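Local coordinates for BH2331 protein (Bacillus halodurans, PDB 1VL5) that probably acts as an S-adenosylmethionine-dependent methyltransferase, transferring a methyl group to a substrate that is not known, at residues A[194-199]-A[238-243]; A[188-193]-A[244-249]. All blocks are in the same frame, centred on the assembly; numbering follows the deposited sequence.

Interaction 1: A[194-199]-A[238-243]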
loop_
_atom_site.group_PDB
_atom_site.type_symbol
_atom_site.label_atom_id
_atom_site.label_comp_id
_atom_site.label_asym_id
_atom_site.label_seq_id
_atom_site.Cartn_x
_atom_site.Cartn_y
_atom_site.Cartn_z
ATOM N N PHE A 194 4.353 -11.055 11.015
ATOM C CA PHE A 194 4.644 -9.883 11.825
ATOM C C PHE A 194 5.033 -10.301 13.219
ATOM O O PHE A 194 4.371 -11.122 13.821
ATOM C CB PHE A 194 3.403 -9.001 11.865
ATOM C CG PHE A 194 3.036 -8.489 10.524
ATOM C CD1 PHE A 194 3.720 -7.411 9.979
ATOM C CD2 PHE A 194 2.073 -9.126 9.767
ATOM C CE1 PHE A 194 3.406 -6.943 8.702
ATOM C CE2 PHE A 194 1.737 -8.660 8.506
ATOM C CZ PHE A 194 2.401 -7.570 7.974
ATOM N N ILE A 195 6.130 -9.731 13.710
ATOM C CA ILE A 195 6.570 -9.875 15.072
ATOM C C ILE A 195 5.833 -8.796 15.896
ATOM O O ILE A 195 6.070 -7.629 15.730
ATOM C CB ILE A 195 8.093 -9.729 15.169
ATOM C CG1 ILE A 195 8.791 -10.707 14.236
ATOM C CG2 ILE A 195 8.552 -9.954 16.562
ATOM C CD1 ILE A 195 8.421 -12.145 14.456
ATOM N N PHE A 196 4.905 -9.209 16.752
ATOM C CA PHE A 196 3.965 -8.296 17.386
ATOM C C PHE A 196 4.575 -7.127 18.071
ATOM O O PHE A 196 4.097 -6.012 17.938
ATOM C CB PHE A 196 3.103 -9.059 18.386
ATOM C CG PHE A 196 2.044 -8.213 19.078
ATOM C CD1 PHE A 196 0.821 -7.981 18.477
ATOM C CD2 PHE A 196 2.248 -7.758 20.348
ATOM C CE1 PHE A 196 -0.157 -7.238 19.119
ATOM C CE2 PHE A 196 1.258 -6.991 21.015
ATOM C CZ PHE A 196 0.053 -6.766 20.389
ATOM N N GLU A 197 5.667 -7.352 18.791
ATOM C CA GLU A 197 6.318 -6.289 19.557
ATOM C C GLU A 197 6.953 -5.268 18.645
ATOM O O GLU A 197 6.852 -4.065 18.886
ATOM C CB GLU A 197 7.376 -6.865 20.532
ATOM C CG GLU A 197 7.602 -6.000 21.761
ATOM C CD GLU A 197 6.372 -5.905 22.687
ATOM O OE1 GLU A 197 5.470 -6.808 22.667
ATOM O OE2 GLU A 197 6.347 -4.928 23.463
ATOM N N ASP A 198 7.614 -5.751 17.611
ATOM C CA ASP A 198 8.315 -4.891 16.649
ATOM C C ASP A 198 7.316 -4.070 15.829
ATOM O O ASP A 198 7.522 -2.893 15.589
ATOM C CB ASP A 198 9.159 -5.741 15.676
ATOM C CG ASP A 198 10.268 -6.554 16.371
ATOM O OD1 ASP A 198 10.655 -6.241 17.511
ATOM O OD2 ASP A 198 10.776 -7.514 15.745
ATOM N N TRP A 199 6.280 -4.747 15.356
ATOM C CA TRP A 199 5.184 -4.168 14.592
ATOM C C TRP A 199 4.531 -3.062 15.381
ATOM O O TRP A 199 4.259 -2.009 14.850
ATOM C CB TRP A 199 4.198 -5.288 14.266
ATOM C CG TRP A 199 2.951 -4.923 13.544
ATOM C CD1 TRP A 199 2.828 -4.524 12.239
ATOM C CD2 TRP A 199 1.629 -4.988 14.064
ATOM N NE1 TRP A 199 1.521 -4.330 11.927
ATOM C CE2 TRP A 199 0.755 -4.587 13.027
ATOM C CE3 TRP A 199 1.097 -5.324 15.312
ATOM C CZ2 TRP A 199 -0.620 -4.548 13.185
ATOM C CZ3 TRP A 199 -0.265 -5.262 15.487
ATOM C CH2 TRP A 199 -1.114 -4.863 14.419
ATOM N N TYR A 238 3.129 -13.193 20.154
ATOM C CA TYR A 238 4.488 -13.080 19.661
ATOM C C TYR A 238 4.497 -12.709 18.183
ATOM O O TYR A 238 5.207 -11.780 17.800
ATOM C CB TYR A 238 5.296 -14.372 19.937
ATOM C CG TYR A 238 6.621 -14.301 19.251
ATOM C CD1 TYR A 238 7.650 -13.557 19.786
ATOM C CD2 TYR A 238 6.833 -14.919 18.037
ATOM C CE1 TYR A 238 8.853 -13.416 19.120
ATOM C CE2 TYR A 238 8.061 -14.801 17.373
ATOM C CZ TYR A 238 9.054 -14.035 17.917
ATOM O OH TYR A 238 10.270 -13.867 17.272
ATOM N N SER A 239 3.675 -13.405 17.361
ATOM C CA SER A 239 3.580 -13.152 15.887
ATOM C C SER A 239 2.186 -13.499 15.340
ATOM O O SER A 239 1.444 -14.223 15.950
ATOM C CB SER A 239 4.599 -13.987 15.110
ATOM O OG SER A 239 4.373 -15.373 15.346
ATOM N N PHE A 240 1.848 -12.955 14.176
ATOM C CA PHE A 240 0.684 -13.349 13.430
ATOM C C PHE A 240 1.053 -13.127 11.961
ATOM O O PHE A 240 2.124 -12.534 11.627
ATOM C CB PHE A 240 -0.563 -12.556 13.845
ATOM C CG PHE A 240 -0.466 -11.087 13.549
ATOM C CD1 PHE A 240 0.089 -10.238 14.454
ATOM C CD2 PHE A 240 -0.891 -10.569 12.311
ATOM C CE1 PHE A 240 0.192 -8.858 14.178
ATOM C CE2 PHE A 240 -0.740 -9.217 12.032
ATOM C CZ PHE A 240 -0.183 -8.375 12.982
ATOM N N ARG A 241 0.234 -13.683 11.096
ATOM C CA ARG A 241 0.509 -13.671 9.665
ATOM C C ARG A 241 -0.588 -12.900 8.987
ATOM O O ARG A 241 -1.779 -13.142 9.248
ATOM C CB ARG A 241 0.569 -15.103 9.134
ATOM C CG ARG A 241 1.121 -15.232 7.716
ATOM C CD ARG A 241 1.497 -16.682 7.277
ATOM N NE ARG A 241 0.285 -17.236 6.800
ATOM C CZ ARG A 241 -0.004 -17.723 5.598
ATOM N NH1 ARG A 241 0.848 -17.947 4.596
ATOM N NH2 ARG A 241 -1.240 -18.082 5.457
ATOM N N GLY A 242 -0.196 -11.957 8.138
ATOM C CA GLY A 242 -1.124 -11.219 7.298
ATOM C C GLY A 242 -0.889 -11.469 5.803
ATOM O O GLY A 242 0.147 -12.049 5.401
ATOM N N GLU A 243 -1.853 -11.015 5.001
ATOM C CA GLU A 243 -1.797 -11.013 3.532
ATOM C C GLU A 243 -1.564 -9.604 2.923
ATOM O O GLU A 243 -2.026 -8.584 3.436
ATOM C CB GLU A 243 -3.089 -11.594 2.961
ATOM C CG GLU A 243 -2.989 -11.928 1.456
ATOM C CD GLU A 243 -4.343 -12.232 0.797
ATOM O OE1 GLU A 243 -5.345 -11.527 1.131
ATOM O OE2 GLU A 243 -4.370 -13.091 -0.141
HETATM O O HOH W 1 6.460 -10.221 19.445
#
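Phe194 and Phe240 form an antiparallel hydrogen-bonded pair, Phe194 N giving to Phe240 O at 2.7 Å nearly along the C=O axis and Phe240 N giving back to Phe194 O at 3.1 Å. Ile195 and Ser239 follow as the non-hydrogen-bonded pair, and there the strand turns into helix 196-202, with Ile195 as its N-cap residue. Phe196 N, in the first turn, still reaches Tyr238 O at 2.8 Å from above the carbonyl plane; a water donates to the same oxygen and accepts from Glu197 N. The Phe240 ring is the centre of the side-chain contact: CG, between the backbone N and the carbonyl carbon (chi1 64°), is directed across at the neighbouring strand. Over one face lies Phe194 CB, 4.0 Å from the ring centroid, a CH-pi contact; the Phe194 ring is slid aside, planes at 29°, yet its CD2 comes within 3.6 Å of Phe240 CE2. The CE1-CZ edge of Phe240 points at one face of Trp199 in a T-shaped stack, planes at 78° and CE1 3.8 Å from Trp199 CE3. An alanine in place of Trp199 would probably leave this edge of Phe240 without its aromatic face and open a gap between strand and helix. Elsewhere, Ile195 CD1 lies 3.8 Å from Tyr238 OH, the two side chains side by side. Tyr238 and Ser239 form a classic beta bulge opposite Val231. Main-chain bonds thus set the register and, through Phe196 N, hold the helix start, to which the apolar packing of Phe240 on Trp199 adds a second tie.

Interaction 2: A[188-193]-A[244-249]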
loop_
_atom_site.group_PDB
_atom_site.type_symbol
_atom_site.label_atom_id
_atom_site.label_comp_id
_atom_site.label_asym_id
_atom_site.label_seq_id
_atom_site.Cartn_x
_atom_site.Cartn_y
_atom_site.Cartn_z
ATOM N N HIS A 188 -0.986 -10.704 -7.568
ATOM C CA HIS A 188 -0.050 -11.573 -6.841
ATOM C C HIS A 188 -0.329 -11.378 -5.354
ATOM O O HIS A 188 -0.518 -10.236 -4.902
ATOM C CB HIS A 188 1.398 -11.164 -7.172
ATOM C CG HIS A 188 1.734 -11.319 -8.625
ATOM N ND1 HIS A 188 2.405 -12.421 -9.112
ATOM C CD2 HIS A 188 1.465 -10.534 -9.703
ATOM C CE1 HIS A 188 2.547 -12.297 -10.424
ATOM N NE2 HIS A 188 2.003 -11.153 -10.805
ATOM N N CYS A 189 -0.457 -12.480 -4.615
ATOM C CA CYS A 189 -0.770 -12.440 -3.177
ATOM C C CYS A 189 0.401 -12.931 -2.417
ATOM O O CYS A 189 1.059 -13.840 -2.874
ATOM C CB CYS A 189 -1.930 -13.341 -2.857
ATOM S SG CYS A 189 -3.313 -12.985 -3.830
ATOM N N PHE A 190 0.656 -12.328 -1.255
ATOM C CA PHE A 190 1.777 -12.700 -0.409
ATOM C C PHE A 190 1.335 -12.757 1.028
ATOM O O PHE A 190 0.354 -12.177 1.377
ATOM C CB PHE A 190 2.851 -11.646 -0.493
ATOM C CG PHE A 190 3.279 -11.328 -1.895
ATOM C CD1 PHE A 190 2.576 -10.444 -2.658
ATOM C CD2 PHE A 190 4.364 -11.974 -2.456
ATOM C CE1 PHE A 190 2.970 -10.158 -3.942
ATOM C CE2 PHE A 190 4.727 -11.725 -3.760
ATOM C CZ PHE A 190 4.050 -10.794 -4.479
ATOM N N HIS A 191 2.071 -13.461 1.854
ATOM C CA HIS A 191 1.827 -13.483 3.297
ATOM C C HIS A 191 3.096 -13.126 4.069
ATOM O O HIS A 191 4.172 -13.475 3.643
ATOM C CB HIS A 191 1.300 -14.848 3.695
ATOM C CG HIS A 191 0.043 -15.235 2.962
ATOM N ND1 HIS A 191 -1.220 -15.032 3.485
ATOM C CD2 HIS A 191 -0.144 -15.785 1.738
ATOM C CE1 HIS A 191 -2.130 -15.435 2.612
ATOM N NE2 HIS A 191 -1.504 -15.915 1.549
ATOM N N LYS A 192 2.963 -12.377 5.158
ATOM C CA LYS A 192 4.093 -11.997 5.975
ATOM C C LYS A 192 3.775 -12.291 7.444
ATOM O O LYS A 192 2.636 -12.130 7.886
ATOM C CB LYS A 192 4.386 -10.505 5.822
ATOM C CG LYS A 192 5.776 -10.081 6.274
ATOM C CD LYS A 192 5.939 -8.532 6.329
ATOM N N THR A 193 4.800 -12.740 8.154
ATOM C CA THR A 193 4.774 -12.931 9.587
ATOM C C THR A 193 5.261 -11.645 10.254
ATOM O O THR A 193 6.394 -11.166 10.036
ATOM C CB THR A 193 5.583 -14.147 10.013
ATOM O OG1 THR A 193 5.016 -15.306 9.401
ATOM C CG2 THR A 193 5.502 -14.358 11.535
ATOM N N SER A 244 -0.846 -9.572 1.794
ATOM C CA SER A 244 -0.815 -8.394 0.958
ATOM C C SER A 244 -0.901 -8.792 -0.491
ATOM O O SER A 244 -0.682 -9.963 -0.872
ATOM C CB SER A 244 0.509 -7.627 1.163
ATOM O OG SER A 244 1.565 -8.446 0.778
ATOM N N ILE A 245 -1.151 -7.777 -1.296
ATOM C CA ILE A 245 -1.279 -7.946 -2.720
ATOM C C ILE A 245 -0.523 -6.931 -3.537
ATOM O O ILE A 245 -0.207 -5.825 -3.076
ATOM C CB ILE A 245 -2.777 -7.899 -3.147
ATOM C CG1 ILE A 245 -3.415 -6.614 -2.672
ATOM C CG2 ILE A 245 -3.536 -9.151 -2.535
ATOM C CD1 ILE A 245 -4.887 -6.498 -3.007
ATOM N N LEU A 246 -0.293 -7.328 -4.781
ATOM C CA LEU A 246 0.268 -6.504 -5.825
ATOM C C LEU A 246 -0.596 -6.719 -7.061
ATOM O O LEU A 246 -0.670 -7.850 -7.586
ATOM C CB LEU A 246 1.717 -6.950 -6.092
ATOM C CG LEU A 246 2.745 -6.288 -7.029
ATOM C CD1 LEU A 246 3.945 -7.189 -7.078
ATOM C CD2 LEU A 246 2.275 -6.124 -8.399
HETATM N N MSE A 247 -1.215 -5.622 -7.522
HETATM C CA MSE A 247 -2.008 -5.605 -8.741
HETATM C C MSE A 247 -1.406 -4.723 -9.852
HETATM O O MSE A 247 -0.869 -3.640 -9.574
HETATM C CB MSE A 247 -3.444 -5.211 -8.399
HETATM C CG MSE A 247 -4.098 -6.143 -7.448
HETATM SE SE MSE A 247 -5.808 -5.378 -6.777
HETATM C CE MSE A 247 -4.962 -4.110 -5.681
ATOM N N LYS A 248 -1.395 -5.268 -11.071
ATOM C CA LYS A 248 -1.049 -4.584 -12.293
ATOM C C LYS A 248 -2.346 -4.531 -13.085
ATOM O O LYS A 248 -2.859 -5.588 -13.495
ATOM C CB LYS A 248 0.004 -5.400 -13.077
ATOM C CG LYS A 248 0.534 -4.762 -14.363
ATOM C CD LYS A 248 1.426 -5.751 -15.137
ATOM C CE LYS A 248 1.995 -5.167 -16.359
ATOM N NZ LYS A 248 3.223 -4.351 -16.136
ATOM N N ALA A 249 -2.894 -3.330 -13.239
ATOM C CA ALA A 249 -4.153 -3.100 -13.935
ATOM C C ALA A 249 -3.902 -2.142 -15.111
ATOM O O ALA A 249 -3.191 -1.169 -14.971
ATOM C CB ALA A 249 -5.194 -2.506 -12.986
#
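Phe190 and Ser244 form one of two antiparallel hydrogen-bonded pairs here, His188 and Leu246 the other, with Cys189 and Ile245 as the non-hydrogen-bonded pair between them. The ladder has four bonds: Phe190 N to Ser244 O is 2.7 Å, and Ser244 N to Phe190 O, His188 N to Leu246 O and Leu246 N to His188 O are each 2.9 Å. The strand segments run at 158° to each other, close to antiparallel. Strand 236-250 is the reversed strand set between strands 134-142 and 183-195, as in class I methyltransferases, and this contact is its pairing with strand 183-195. The Phe190 side chain leaves on the same face as Ser244 and Leu246. Its CB lies 3.7 Å from Ser244 OG. With CG anti to the carbonyl carbon (chi1 -53°), CD1 passes 3.7 Å from Ser244 O, the oxygen that accepts from Phe190 N, and this oxygen stands at the ring edge, near its plane. CE1, next along the rim, meets Leu246 CB at 4.1 Å, again at the edge, so the ring reaches diagonally past its own partner to the next residue on that face. Ser24, in a loop, touches Phe190, Ser244 and Leu246 and helps to cover this side. His188, on the same face, has its NE2 hydrogen-bonded to Glu186. On the opposite face Cys189 SG approaches Ile245 CG2 at 4.1 Å. The chemistry is therefore mainly main-chain pairing, with a diagonal apolar contact of the phenylalanine rim on one face and a slight Cys189-Ile245 contact on the other.

In the fold
Both interactions join strand 183-195 to strand 236-250, and their centres lie about 17 Å apart. Along the chain, 188-193 leads straight into 194-199 and 238-243 into 244-249, so interaction 1 is nested inside the loop closed by interaction 2. Gly242 O and Lys192 N, 2.8 Å apart and probably hydrogen-bonded, carry the ladder from one to the other. Interaction 2 lies nearer the centre of the chain, where strand 236-250 also pairs with strand 134-142 of the Rossmann-like methyltransferase sheet. Both strands belong to this sheet, and their outer ends, in interaction 1, lie beside helices 147-160 and 207-218, so one continuous ladder runs from the sheet out to those helices.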